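Beta-lactamase (Klebsiella pneumoniae, PDB 6HUH) probably hydrolyses beta-lactam antibiotics to substituted beta-amino acids, as a class D serine beta-lactamase that confers antibiotic resistance. Local coordinates at residues W192-K197 with L230-T235; G217-W222 with E252-L257; C26-D31 with F37-D42. All coordinates share one frame; numbering follows the deposited sequence.

Contact 1 (W192-K197 with L230-T235); sequences WQIHGK and LIFVHT
Phe232 reaches from strand 228-238 to Ile194 and His195 on strand 192-201, two strands that are not neighbours in the sheet. The apolar contact is light: CZ of Phe232, the para carbon of the ring, stands 4.3 Å from the CG2 methyl of Ile194. Ile194 CG2 and His195 O both approach the ring obliquely. Phe232 CB points along the sheet, and with CG set between the backbone N and the carbonyl carbon (chi1 59°) the end of the ring comes nearer strand 192-201.

The fold explains why a single long side chain does most of the work. In the central antiparallel sheet of the serine beta-lactamases, strand 215-225 runs between these two, which therefore point the same way along the sheet. At the closest approach of the backbones the CA atoms of Ile194 and Leu230 are still 9.6 Å apart. Phe232 bridges the gap on the face covered by the C-terminal helix 245-264, where its ring also meets Val253 of the helix.

The polar neighbour of the ring is a backbone oxygen. Phe232 CZ lies 3.8 Å from His195 O, a van der Waals approach to a carbonyl that belongs to the backbone pairing of His195 with Trp222. The imidazole of His195 is engaged elsewhere: ND1 is hydrogen-bonded to Ala181 O, and the ring stacks on that of Trp222. Just beyond, Lys197 opens the Lys-Thr-Gly sequence, the motif carried by this strand in class D enzymes.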
ATOM      1  N   TRP A 192      14.943  10.867  -7.652  1.00 44.98           N
ATOM      2  CA  TRP A 192      14.042  11.712  -6.890  1.00 41.10           C
ATOM      3  C   TRP A 192      12.921  10.899  -6.246  1.00 43.31           C
ATOM      4  O   TRP A 192      12.326  10.016  -6.877  1.00 42.60           O
ATOM      5  CB  TRP A 192      13.478  12.849  -7.771  1.00 38.26           C
ATOM      6  CG  TRP A 192      14.535  13.801  -8.243  1.00 40.36           C
ATOM      7  CD1 TRP A 192      15.378  13.636  -9.305  1.00 45.06           C
ATOM      8  CD2 TRP A 192      14.884  15.058  -7.646  1.00 40.05           C
ATOM      9  NE1 TRP A 192      16.242  14.705  -9.396  1.00 44.99           N
ATOM     10  CE2 TRP A 192      15.970  15.585  -8.382  1.00 44.93           C
ATOM     11  CE3 TRP A 192      14.400  15.781  -6.537  1.00 40.06           C
ATOM     12  CZ2 TRP A 192      16.566  16.807  -8.064  1.00 44.54           C
ATOM     13  CZ3 TRP A 192      14.994  16.995  -6.223  1.00 41.85           C
ATOM     14  CH2 TRP A 192      16.062  17.494  -6.985  1.00 44.06           C
ATOM     15  N   GLN A 193      12.651  11.204  -4.978  1.00 38.24           N
ATOM     16  CA  GLN A 193      11.613  10.586  -4.176  1.00 36.69           C
ATOM     17  C   GLN A 193      10.428  11.515  -4.229  1.00 39.01           C
ATOM     18  O   GLN A 193      10.553  12.672  -3.850  1.00 38.53           O
ATOM     19  CB  GLN A 193      12.094  10.390  -2.730  1.00 38.48           C
ATOM     20  CG  GLN A 193      12.956   9.146  -2.509  1.00 52.82           C
ATOM     21  CD  GLN A 193      13.145   8.878  -1.038  1.00 79.91           C
ATOM     22  OE1 GLN A 193      12.229   8.429  -0.332  1.00 69.91           O
ATOM     23  NE2 GLN A 193      14.340   9.165  -0.539  1.00 84.23           N
ATOM     24  N   ILE A 194       9.295  11.033  -4.748  1.00 35.02           N
ATOM     25  CA  ILE A 194       8.073  11.836  -4.906  1.00 32.76           C
ATOM     26  C   ILE A 194       7.046  11.576  -3.769  1.00 33.24           C
ATOM     27  O   ILE A 194       6.723  10.435  -3.460  1.00 33.38           O
ATOM     28  CB  ILE A 194       7.462  11.633  -6.330  1.00 36.05           C
ATOM     29  CG1 ILE A 194       8.543  11.680  -7.476  1.00 38.02           C
ATOM     30  CG2 ILE A 194       6.284  12.579  -6.621  1.00 35.69           C
ATOM     31  CD1 ILE A 194       9.369  12.957  -7.701  1.00 44.77           C
ATOM     32  N   HIS A 195       6.560  12.631  -3.149  1.00 26.87           N
ATOM     33  CA  HIS A 195       5.549  12.517  -2.115  1.00 25.97           C
ATOM     34  C   HIS A 195       4.458  13.454  -2.569  1.00 30.17           C
ATOM     35  O   HIS A 195       4.768  14.580  -2.958  1.00 31.27           O
ATOM     36  CB  HIS A 195       6.112  12.923  -0.756  1.00 26.91           C
ATOM     37  CG  HIS A 195       7.391  12.223  -0.392  1.00 31.85           C
ATOM     38  ND1 HIS A 195       7.403  11.113   0.443  1.00 33.44           N
ATOM     39  CD2 HIS A 195       8.664  12.510  -0.749  1.00 34.88           C
ATOM     40  CE1 HIS A 195       8.674  10.772   0.572  1.00 34.23           C
ATOM     41  NE2 HIS A 195       9.469  11.584  -0.123  1.00 35.55           N
ATOM     42  N   GLY A 196       3.218  12.971  -2.615  1.00 25.70           N
ATOM     43  CA  GLY A 196       2.098  13.776  -3.103  1.00 25.11           C
ATOM     44  C   GLY A 196       0.698  13.339  -2.719  1.00 29.48           C
ATOM     45  O   GLY A 196       0.482  12.228  -2.233  1.00 30.25           O
ATOM     46  N   LYS A 197      -0.263  14.213  -2.932  1.00 26.74           N
ATOM     47  CA  LYS A 197      -1.656  13.937  -2.580  1.00 27.31           C
ATOM     48  C   LYS A 197      -2.661  14.614  -3.530  1.00 30.64           C
ATOM     49  O   LYS A 197      -2.557  15.804  -3.826  1.00 27.91           O
ATOM     50  CB  LYS A 197      -1.930  14.313  -1.089  1.00 29.56           C
ATOM     51  CG  LYS A 197      -3.337  13.973  -0.571  1.00 31.26           C
ATOM     52  CD  LYS A 197      -3.452  12.530  -0.084  1.00 30.14           C
ATOM     53  CE  LYS A 197      -4.885  12.120   0.107  1.00 19.37           C
ATOM     54  NZ  LYS A 197      -5.518  11.765  -1.180  1.00  9.23           N
ATOM     55  N   LEU A 230      11.978  20.109  -3.706  1.00 37.64           N
ATOM     56  CA  LEU A 230      11.164  20.945  -4.590  1.00 35.45           C
ATOM     57  C   LEU A 230       9.682  20.720  -4.335  1.00 35.68           C
ATOM     58  O   LEU A 230       9.195  19.604  -4.520  1.00 35.37           O
ATOM     59  CB  LEU A 230      11.516  20.626  -6.055  1.00 36.43           C
ATOM     60  CG  LEU A 230      10.766  21.359  -7.169  1.00 40.43           C
ATOM     61  CD1 LEU A 230      11.721  22.083  -8.049  1.00 42.59           C
ATOM     62  CD2 LEU A 230       9.974  20.387  -8.038  1.00 40.34           C
ATOM     63  N   ILE A 231       8.967  21.781  -3.914  1.00 28.21           N
ATOM     64  CA  ILE A 231       7.516  21.757  -3.685  1.00 24.92           C
ATOM     65  C   ILE A 231       6.827  21.947  -5.068  1.00 30.25           C
ATOM     66  O   ILE A 231       7.436  22.491  -5.991  1.00 30.18           O
ATOM     67  CB  ILE A 231       7.073  22.873  -2.694  1.00 25.81           C
ATOM     68  CG1 ILE A 231       7.919  22.927  -1.387  1.00 24.56           C
ATOM     69  CG2 ILE A 231       5.588  22.802  -2.394  1.00 25.89           C
ATOM     70  CD1 ILE A 231       7.940  21.788  -0.511  1.00 23.36           C
ATOM     71  N   PHE A 232       5.567  21.496  -5.200  1.00 26.24           N
ATOM     72  CA  PHE A 232       4.745  21.636  -6.407  1.00 24.99           C
ATOM     73  C   PHE A 232       3.269  21.590  -6.016  1.00 25.92           C
ATOM     74  O   PHE A 232       2.879  20.816  -5.143  1.00 22.35           O
ATOM     75  CB  PHE A 232       5.090  20.596  -7.492  1.00 26.90           C
ATOM     76  CG  PHE A 232       4.941  19.164  -7.061  1.00 28.09           C
ATOM     77  CD1 PHE A 232       3.685  18.563  -7.000  1.00 31.54           C
ATOM     78  CD2 PHE A 232       6.053  18.400  -6.738  1.00 30.74           C
ATOM     79  CE1 PHE A 232       3.536  17.255  -6.518  1.00 32.93           C
ATOM     80  CE2 PHE A 232       5.908  17.065  -6.320  1.00 34.15           C
ATOM     81  CZ  PHE A 232       4.648  16.509  -6.193  1.00 31.94           C
ATOM     82  N   VAL A 233       2.467  22.460  -6.626  1.00 23.55           N
ATOM     83  CA  VAL A 233       1.037  22.574  -6.370  1.00 23.44           C
ATOM     84  C   VAL A 233       0.371  22.727  -7.728  1.00 29.99           C
ATOM     85  O   VAL A 233       0.814  23.545  -8.541  1.00 30.56           O
ATOM     86  CB  VAL A 233       0.688  23.765  -5.424  1.00 27.79           C
ATOM     87  CG1 VAL A 233      -0.808  23.832  -5.143  1.00 27.42           C
ATOM     88  CG2 VAL A 233       1.462  23.711  -4.110  1.00 27.74           C
ATOM     89  N   HIS A 234      -0.677  21.935  -7.994  1.00 27.53           N
ATOM     90  CA  HIS A 234      -1.404  22.036  -9.265  1.00 27.76           C
ATOM     91  C   HIS A 234      -2.907  21.865  -9.097  1.00 31.02           C
ATOM     92  O   HIS A 234      -3.340  20.965  -8.387  1.00 29.63           O
ATOM     93  CB  HIS A 234      -0.831  21.078 -10.316  1.00 28.87           C
ATOM     94  CG  HIS A 234      -1.466  21.156 -11.675  1.00 32.72           C
ATOM     95  ND1 HIS A 234      -1.552  22.341 -12.368  1.00 34.69           N
ATOM     96  CD2 HIS A 234      -1.969  20.167 -12.450  1.00 34.42           C
ATOM     97  CE1 HIS A 234      -2.125  22.049 -13.523  1.00 34.53           C
ATOM     98  NE2 HIS A 234      -2.391  20.751 -13.616  1.00 34.91           N
ATOM     99  N   THR A 235      -3.699  22.741  -9.743  1.00 28.60           N
ATOM    100  CA  THR A 235      -5.164  22.657  -9.715  1.00 28.28           C
ATOM    101  C   THR A 235      -5.740  22.460 -11.097  1.00 34.48           C
ATOM    102  O   THR A 235      -5.201  22.986 -12.072  1.00 35.37           O
ATOM    103  CB  THR A 235      -5.831  23.833  -9.019  1.00 26.52           C
ATOM    104  OG1 THR A 235      -5.464  25.020  -9.694  1.00 29.94           O
ATOM    105  CG2 THR A 235      -5.492  23.921  -7.543  1.00 25.84           C
TER

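Contact 2 (G217-W222 with E252-L257); sequences GWFVGW and EVFAAL
Phe219 of strand 215-225 and Val253 of helix 245-264 point at each other and meet through one edge of the phenyl ring. The CG1 methyl of Val253 lies in the plane of that ring, 3.7 Å from Phe219 CD2 and 3.9 Å from Phe219 CE2 on the same edge. Two rotamers produce this meeting. Phe219 CB already points to the helix, and with CG anti to the backbone N (chi1 -165°) the ring presents its CD2-CE2 edge to the valine. On the valine, CG1 is likewise anti to N (chi1 162°) while CG2 is anti to the carbonyl carbon; both branches come up to the ring edge near its plane, and Val253 CG2 is also 3.7 Å from Phe219 CD2. The two side chains cross at about a right angle.

This is the layer in which the C-terminal helix of the serine beta-lactamase fold lies across one face of the central antiparallel sheet. Phe219 and Val253 belong to that layer, and Val253 also rests on Phe232 and His234 of strand 228-238. On the opposite face of strand 215-225, Trp218 and Val220 pack against Thr52 and against Gln158 of helix 155-166. The side chain of Phe219 is about 10 Å from that of Ser51, the predicted acylated serine.

Phe254 adds a lighter touch one residue along the helix. Its CB points along the helix flank, but the end of the ring comes nearer the strand, bringing Phe254 CE2 to 4.4 Å from Phe219 CE2. The approach is oblique for both rings. Phe254 continues onto Pro187 and Ile189 of strand 185-189, outermost within this chain, which Phe219 also borders through Gln186.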
ATOM      1  N   GLY A 217      -9.376  19.903  -8.969  1.00 38.47           N
ATOM      2  CA  GLY A 217      -8.439  18.803  -8.845  1.00 36.65           C
ATOM      3  C   GLY A 217      -7.196  19.314  -8.171  1.00 37.23           C
ATOM      4  O   GLY A 217      -6.787  20.445  -8.409  1.00 38.01           O
ATOM      5  N   TRP A 218      -6.626  18.551  -7.284  1.00 30.57           N
ATOM      6  CA  TRP A 218      -5.417  19.019  -6.637  1.00 28.85           C
ATOM      7  C   TRP A 218      -4.339  17.936  -6.715  1.00 30.57           C
ATOM      8  O   TRP A 218      -4.626  16.776  -6.450  1.00 29.73           O
ATOM      9  CB  TRP A 218      -5.666  19.275  -5.135  1.00 26.77           C
ATOM     10  CG  TRP A 218      -6.371  20.513  -4.666  1.00 27.33           C
ATOM     11  CD1 TRP A 218      -7.674  20.592  -4.265  1.00 30.54           C
ATOM     12  CD2 TRP A 218      -5.741  21.722  -4.207  1.00 26.88           C
ATOM     13  NE1 TRP A 218      -7.920  21.814  -3.680  1.00 29.70           N
ATOM     14  CE2 TRP A 218      -6.754  22.532  -3.640  1.00 30.53           C
ATOM     15  CE3 TRP A 218      -4.428  22.231  -4.279  1.00 27.13           C
ATOM     16  CZ2 TRP A 218      -6.499  23.820  -3.165  1.00 29.21           C
ATOM     17  CZ3 TRP A 218      -4.178  23.502  -3.805  1.00 28.09           C
ATOM     18  CH2 TRP A 218      -5.205  24.282  -3.251  1.00 29.08           C
ATOM     19  N   PHE A 219      -3.104  18.316  -7.018  1.00 27.03           N
ATOM     20  CA  PHE A 219      -1.945  17.447  -6.886  1.00 27.22           C
ATOM     21  C   PHE A 219      -0.804  18.232  -6.267  1.00 32.38           C
ATOM     22  O   PHE A 219      -0.133  19.031  -6.932  1.00 32.94           O
ATOM     23  CB  PHE A 219      -1.540  16.656  -8.121  1.00 29.68           C
ATOM     24  CG  PHE A 219      -0.584  15.576  -7.667  1.00 31.67           C
ATOM     25  CD1 PHE A 219      -0.999  14.577  -6.787  1.00 33.41           C
ATOM     26  CD2 PHE A 219       0.752  15.607  -8.043  1.00 35.27           C
ATOM     27  CE1 PHE A 219      -0.106  13.623  -6.310  1.00 34.32           C
ATOM     28  CE2 PHE A 219       1.642  14.629  -7.587  1.00 38.52           C
ATOM     29  CZ  PHE A 219       1.207  13.651  -6.712  1.00 35.47           C
ATOM     30  N   VAL A 220      -0.676  18.078  -4.945  1.00 28.15           N
ATOM     31  CA  VAL A 220       0.268  18.815  -4.103  1.00 26.91           C
ATOM     32  C   VAL A 220       1.269  17.888  -3.520  1.00 31.19           C
ATOM     33  O   VAL A 220       0.935  16.735  -3.285  1.00 32.48           O
ATOM     34  CB  VAL A 220      -0.449  19.679  -3.023  1.00 28.43           C
ATOM     35  CG1 VAL A 220      -1.406  20.649  -3.675  1.00 27.80           C
ATOM     36  CG2 VAL A 220      -1.190  18.829  -2.011  1.00 27.27           C
ATOM     37  N   GLY A 221       2.488  18.366  -3.323  1.00 26.90           N
ATOM     38  CA  GLY A 221       3.556  17.534  -2.782  1.00 26.58           C
ATOM     39  C   GLY A 221       4.951  18.025  -3.060  1.00 28.59           C
ATOM     40  O   GLY A 221       5.148  19.167  -3.464  1.00 27.89           O
ATOM     41  N   TRP A 222       5.921  17.180  -2.806  1.00 26.34           N
ATOM     42  CA  TRP A 222       7.316  17.537  -3.001  1.00 28.54           C
ATOM     43  C   TRP A 222       8.102  16.383  -3.544  1.00 33.97           C
ATOM     44  O   TRP A 222       7.674  15.245  -3.436  1.00 34.61           O
ATOM     45  CB  TRP A 222       7.944  18.043  -1.688  1.00 28.62           C
ATOM     46  CG  TRP A 222       8.160  16.987  -0.638  1.00 30.31           C
ATOM     47  CD1 TRP A 222       9.309  16.285  -0.395  1.00 34.49           C
ATOM     48  CD2 TRP A 222       7.200  16.530   0.320  1.00 29.44           C
ATOM     49  NE1 TRP A 222       9.128  15.435   0.671  1.00 33.79           N
ATOM     50  CE2 TRP A 222       7.836  15.545   1.116  1.00 33.74           C
ATOM     51  CE3 TRP A 222       5.847  16.836   0.569  1.00 29.56           C
ATOM     52  CZ2 TRP A 222       7.168  14.873   2.147  1.00 32.18           C
ATOM     53  CZ3 TRP A 222       5.189  16.167   1.594  1.00 30.08           C
ATOM     54  CH2 TRP A 222       5.846  15.200   2.368  1.00 31.18           C
ATOM     55  N   GLU A 252      -0.426  15.590 -15.063  1.00 41.66           N
ATOM     56  CA  GLU A 252       0.217  16.825 -15.536  1.00 42.82           C
ATOM     57  C   GLU A 252       1.460  17.210 -14.728  1.00 46.71           C
ATOM     58  O   GLU A 252       2.381  17.828 -15.274  1.00 47.16           O
ATOM     59  CB  GLU A 252      -0.792  17.992 -15.607  1.00 43.67           C
ATOM     60  CG  GLU A 252      -1.675  17.962 -16.845  1.00 55.63           C
ATOM     61  CD  GLU A 252      -2.985  18.728 -16.737  1.00 84.31           C
ATOM     62  OE1 GLU A 252      -4.030  18.181 -17.167  1.00 74.12           O
ATOM     63  OE2 GLU A 252      -2.972  19.878 -16.239  1.00 83.89           O
ATOM     64  N   VAL A 253       1.488  16.838 -13.445  1.00 41.99           N
ATOM     65  CA  VAL A 253       2.629  17.106 -12.574  1.00 41.84           C
ATOM     66  C   VAL A 253       3.777  16.174 -12.964  1.00 47.18           C
ATOM     67  O   VAL A 253       4.898  16.636 -13.163  1.00 46.84           O
ATOM     68  CB  VAL A 253       2.231  16.998 -11.087  1.00 44.97           C
ATOM     69  CG1 VAL A 253       3.447  16.838 -10.191  1.00 45.13           C
ATOM     70  CG2 VAL A 253       1.417  18.210 -10.658  1.00 44.03           C
ATOM     71  N   PHE A 254       3.470  14.873 -13.133  1.00 45.35           N
ATOM     72  CA  PHE A 254       4.435  13.846 -13.528  1.00 45.85           C
ATOM     73  C   PHE A 254       4.991  14.065 -14.928  1.00 51.71           C
ATOM     74  O   PHE A 254       6.107  13.629 -15.213  1.00 54.39           O
ATOM     75  CB  PHE A 254       3.856  12.439 -13.365  1.00 46.68           C
ATOM     76  CG  PHE A 254       4.130  11.853 -12.004  1.00 46.41           C
ATOM     77  CD1 PHE A 254       5.378  11.317 -11.697  1.00 49.58           C
ATOM     78  CD2 PHE A 254       3.129  11.791 -11.045  1.00 45.68           C
ATOM     79  CE1 PHE A 254       5.629  10.768 -10.441  1.00 49.01           C
ATOM     80  CE2 PHE A 254       3.373  11.221  -9.800  1.00 47.12           C
ATOM     81  CZ  PHE A 254       4.621  10.717  -9.507  1.00 46.19           C
ATOM     82  N   ALA A 255       4.232  14.767 -15.786  1.00 45.94           N
ATOM     83  CA  ALA A 255       4.663  15.106 -17.133  1.00 46.01           C
ATOM     84  C   ALA A 255       5.735  16.203 -17.034  1.00 50.43           C
ATOM     85  O   ALA A 255       6.894  15.958 -17.389  1.00 50.66           O
ATOM     86  CB  ALA A 255       3.471  15.590 -17.959  1.00 46.11           C
ATOM     87  N   ALA A 256       5.346  17.371 -16.445  1.00 46.60           N
ATOM     88  CA  ALA A 256       6.113  18.613 -16.278  1.00 46.01           C
ATOM     89  C   ALA A 256       7.150  18.666 -15.131  1.00 47.59           C
ATOM     90  O   ALA A 256       7.843  19.684 -15.005  1.00 46.84           O
ATOM     91  CB  ALA A 256       5.149  19.766 -16.128  1.00 45.82           C
ATOM     92  N   LEU A 257       7.270  17.594 -14.325  1.00 42.30           N
ATOM     93  CA  LEU A 257       8.197  17.532 -13.196  1.00 40.91           C
ATOM     94  C   LEU A 257       9.675  17.360 -13.574  1.00 45.97           C
ATOM     95  O   LEU A 257      10.502  18.126 -13.064  1.00 44.90           O
ATOM     96  CB  LEU A 257       7.761  16.438 -12.222  1.00 39.52           C
ATOM     97  CG  LEU A 257       7.696  16.809 -10.755  1.00 41.54           C
ATOM     98  CD1 LEU A 257       7.045  18.142 -10.532  1.00 39.68           C
ATOM     99  CD2 LEU A 257       6.964  15.752  -9.981  1.00 42.07           C
TER

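Contact 3 (C26-D31 with F37-D42); sequences CMLFAD and FSAQGD
Strands 26-30 and 36-41 form an antiparallel beta hairpin at the edge of the central sheet; backbone hydrogen bonds join Met27 and Phe29 to Phe37, Ser38 and Gln40, with a classic beta bulge near the turn. The axes of 26-30 and 38-41 approach to 4.6 Å, and strand 36-41 is the outermost strand of this chain's sheet on that side; strand 26-30 joins the hairpin to strand 228-238.

In the bulge, Phe37 and Ser38 both face Phe29. Phe29 O accepts two bonds, a nearly straight one from Phe37 N at 2.9 Å and a more bent one from Ser38 N at 3.3 Å, both donors lying in the carbonyl plane. Phe29 N in turn gives a straight bond to Ser38 O. Farther along, Met27 N binds Gln40 O at 3.1 Å from a position tilted out of the carbonyl plane, and the return bond from Gln40 N to Met27 O is weak. Gly41 has backbone angles (phi 114°, psi -151°) that suit glycine.

Side chains pack on both faces. Leu28 CD1 touches the Ala39 CB methyl at 3.9 Å on the face that carries helix 155-166, against which Leu28 and Ala30 lean. Met27 and Phe29 point to the other face and reach Glu252 and Leu257 of helix 245-264. At the far end, Cys26 CB lies beside the backbone of Asp42, just past strand 36-41, and the Cys26 sulfur is joined in a disulfide to Cys43.

Phe37 is exposed, yet its ring folds back over the first strand: CG sits between the backbone N and the carbonyl carbon (chi1 59°), placing Phe29 O over one ring face, offset toward the rim and 3.3 Å from Phe37 CD2. Asp31 N lies at the ring edge, and Phe37 CZ comes 3.6 Å from Phe29 CB.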
ATOM      1  N   CYS A  26      -4.231  26.174 -12.098  1.00 46.15           N
ATOM      2  CA  CYS A  26      -2.915  26.704 -11.719  1.00 44.28           C
ATOM      3  C   CYS A  26      -1.780  25.648 -11.603  1.00 43.51           C
ATOM      4  O   CYS A  26      -2.006  24.610 -10.982  1.00 42.60           O
ATOM      5  CB  CYS A  26      -3.060  27.504 -10.423  1.00 44.38           C
ATOM      6  SG  CYS A  26      -1.614  27.447  -9.343  1.00 47.99           S
ATOM      7  N   MET A  27      -0.556  25.934 -12.155  1.00 36.53           N
ATOM      8  CA  MET A  27       0.635  25.099 -11.932  1.00 34.72           C
ATOM      9  C   MET A  27       1.768  25.907 -11.316  1.00 35.39           C
ATOM     10  O   MET A  27       2.406  26.723 -11.967  1.00 35.63           O
ATOM     11  CB  MET A  27       1.128  24.239 -13.093  1.00 38.07           C
ATOM     12  CG  MET A  27       1.695  22.925 -12.539  1.00 42.70           C
ATOM     13  SD  MET A  27       2.506  21.686 -13.588  1.00 49.67           S
ATOM     14  CE  MET A  27       1.131  21.261 -14.782  1.00 47.04           C
ATOM     15  N   LEU A  28       1.991  25.668 -10.037  1.00 29.70           N
ATOM     16  CA  LEU A  28       2.990  26.336  -9.224  1.00 29.25           C
ATOM     17  C   LEU A  28       4.145  25.426  -8.830  1.00 33.77           C
ATOM     18  O   LEU A  28       3.916  24.332  -8.302  1.00 35.44           O
ATOM     19  CB  LEU A  28       2.289  26.852  -7.948  1.00 28.88           C
ATOM     20  CG  LEU A  28       3.082  27.821  -7.075  1.00 35.11           C
ATOM     21  CD1 LEU A  28       2.209  28.923  -6.577  1.00 35.22           C
ATOM     22  CD2 LEU A  28       3.796  27.108  -5.929  1.00 37.81           C
ATOM     23  N   PHE A  29       5.384  25.901  -9.001  1.00 29.12           N
ATOM     24  CA  PHE A  29       6.596  25.185  -8.550  1.00 28.47           C
ATOM     25  C   PHE A  29       7.376  26.064  -7.558  1.00 30.10           C
ATOM     26  O   PHE A  29       7.742  27.204  -7.900  1.00 30.68           O
ATOM     27  CB  PHE A  29       7.489  24.704  -9.711  1.00 30.37           C
ATOM     28  CG  PHE A  29       6.862  23.707 -10.652  1.00 31.02           C
ATOM     29  CD1 PHE A  29       6.765  22.366 -10.308  1.00 33.81           C
ATOM     30  CD2 PHE A  29       6.397  24.100 -11.903  1.00 32.66           C
ATOM     31  CE1 PHE A  29       6.180  21.443 -11.185  1.00 33.83           C
ATOM     32  CE2 PHE A  29       5.830  23.172 -12.784  1.00 34.66           C
ATOM     33  CZ  PHE A  29       5.736  21.848 -12.424  1.00 31.68           C
ATOM     34  N   ALA A  30       7.571  25.558  -6.324  1.00 23.24           N
ATOM     35  CA  ALA A  30       8.286  26.275  -5.264  1.00 23.80           C
ATOM     36  C   ALA A  30       9.571  25.550  -4.829  1.00 29.35           C
ATOM     37  O   ALA A  30       9.709  24.355  -5.076  1.00 27.17           O
ATOM     38  CB  ALA A  30       7.367  26.505  -4.064  1.00 23.40           C
ATOM     39  N   ASP A  31      10.511  26.278  -4.185  1.00 30.38           N
ATOM     40  CA  ASP A  31      11.764  25.699  -3.679  1.00 33.36           C
ATOM     41  C   ASP A  31      11.568  25.007  -2.320  1.00 38.78           C
ATOM     42  O   ASP A  31      10.426  24.771  -1.914  1.00 34.66           O
ATOM     43  CB  ASP A  31      12.913  26.735  -3.635  1.00 37.35           C
ATOM     44  CG  ASP A  31      12.639  28.006  -2.852  1.00 52.74           C
ATOM     45  OD1 ASP A  31      12.322  27.907  -1.641  1.00 53.31           O
ATOM     46  OD2 ASP A  31      12.847  29.103  -3.415  1.00 62.62           O
ATOM     47  N   PHE A  37       8.737  29.912  -7.453  1.00 32.15           N
ATOM     48  CA  PHE A  37       9.653  30.454  -8.464  1.00 31.50           C
ATOM     49  C   PHE A  37       9.001  30.430  -9.852  1.00 34.64           C
ATOM     50  O   PHE A  37       9.543  31.003 -10.807  1.00 35.34           O
ATOM     51  CB  PHE A  37      11.009  29.722  -8.461  1.00 33.20           C
ATOM     52  CG  PHE A  37      10.963  28.238  -8.705  1.00 32.74           C
ATOM     53  CD1 PHE A  37      10.964  27.733  -9.993  1.00 35.41           C
ATOM     54  CD2 PHE A  37      10.999  27.344  -7.646  1.00 34.59           C
ATOM     55  CE1 PHE A  37      10.945  26.362 -10.220  1.00 37.06           C
ATOM     56  CE2 PHE A  37      10.987  25.968  -7.870  1.00 37.55           C
ATOM     57  CZ  PHE A  37      10.957  25.485  -9.157  1.00 36.27           C
ATOM     58  N   SER A  38       7.854  29.736  -9.956  1.00 29.45           N
ATOM     59  CA  SER A  38       7.068  29.596 -11.175  1.00 29.38           C
ATOM     60  C   SER A  38       5.638  29.338 -10.786  1.00 33.05           C
ATOM     61  O   SER A  38       5.345  28.326 -10.173  1.00 33.44           O
ATOM     62  CB  SER A  38       7.601  28.467 -12.055  1.00 33.00           C
ATOM     63  OG  SER A  38       6.866  28.382 -13.265  1.00 41.58           O
ATOM     64  N   ALA A  39       4.751  30.263 -11.117  1.00 29.54           N
ATOM     65  CA  ALA A  39       3.324  30.197 -10.809  1.00 28.26           C
ATOM     66  C   ALA A  39       2.563  30.618 -12.069  1.00 31.75           C
ATOM     67  O   ALA A  39       2.895  31.638 -12.656  1.00 32.44           O
ATOM     68  CB  ALA A  39       3.019  31.126  -9.637  1.00 28.74           C
ATOM     69  N   GLN A  40       1.614  29.801 -12.533  1.00 27.76           N
ATOM     70  CA  GLN A  40       0.891  30.048 -13.791  1.00 28.51           C
ATOM     71  C   GLN A  40      -0.610  29.756 -13.659  1.00 33.59           C
ATOM     72  O   GLN A  40      -1.022  28.601 -13.615  1.00 33.50           O
ATOM     73  CB  GLN A  40       1.493  29.181 -14.917  1.00 30.56           C
ATOM     74  CG  GLN A  40       2.932  29.527 -15.314  1.00 46.23           C
ATOM     75  CD  GLN A  40       3.026  30.722 -16.233  1.00 65.18           C
ATOM     76  OE1 GLN A  40       2.122  31.001 -17.034  1.00 62.76           O
ATOM     77  NE2 GLN A  40       4.140  31.440 -16.166  1.00 54.54           N
ATOM     78  N   GLY A  41      -1.402  30.810 -13.630  1.00 31.71           N
ATOM     79  CA  GLY A  41      -2.843  30.741 -13.454  1.00 32.89           C
ATOM     80  C   GLY A  41      -3.260  31.381 -12.141  1.00 41.78           C
ATOM     81  O   GLY A  41      -2.572  32.284 -11.642  1.00 41.87           O
ATOM     82  N   ASP A  42      -4.374  30.892 -11.550  1.00 40.46           N
ATOM     83  CA  ASP A  42      -4.925  31.419 -10.299  1.00 40.87           C
ATOM     84  C   ASP A  42      -4.278  30.806  -9.050  1.00 44.53           C
ATOM     85  O   ASP A  42      -4.903  30.038  -8.304  1.00 42.95           O
ATOM     86  CB  ASP A  42      -6.452  31.289 -10.287  1.00 43.27           C
ATOM     87  CG  ASP A  42      -7.146  32.321  -9.432  1.00 54.22           C
ATOM     88  OD1 ASP A  42      -6.440  33.036  -8.662  1.00 53.26           O
ATOM     89  OD2 ASP A  42      -8.393  32.410  -9.510  1.00 62.45           O
TER

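Contacts 1 and 2 are buried and share one layer, the side of the sheet under helix 245-264; contact 3 is partly exposed, at the sheet's edge. In the first two, aromatic and aliphatic side chains do the joining, across an intervening strand in contact 1 and between strand and helix in contact 2, whereas contact 3 is held mainly by backbone hydrogen bonds. Phe232 and Phe219 meet where the first two adjoin, with CE1 of Phe232 3.4 Å from CE2 of Phe219. His234 ties all three together: its ND1 is hydrogen-bonded to Cys26 O of contact 3 and its NE2 to Glu252 OE2 of contact 2.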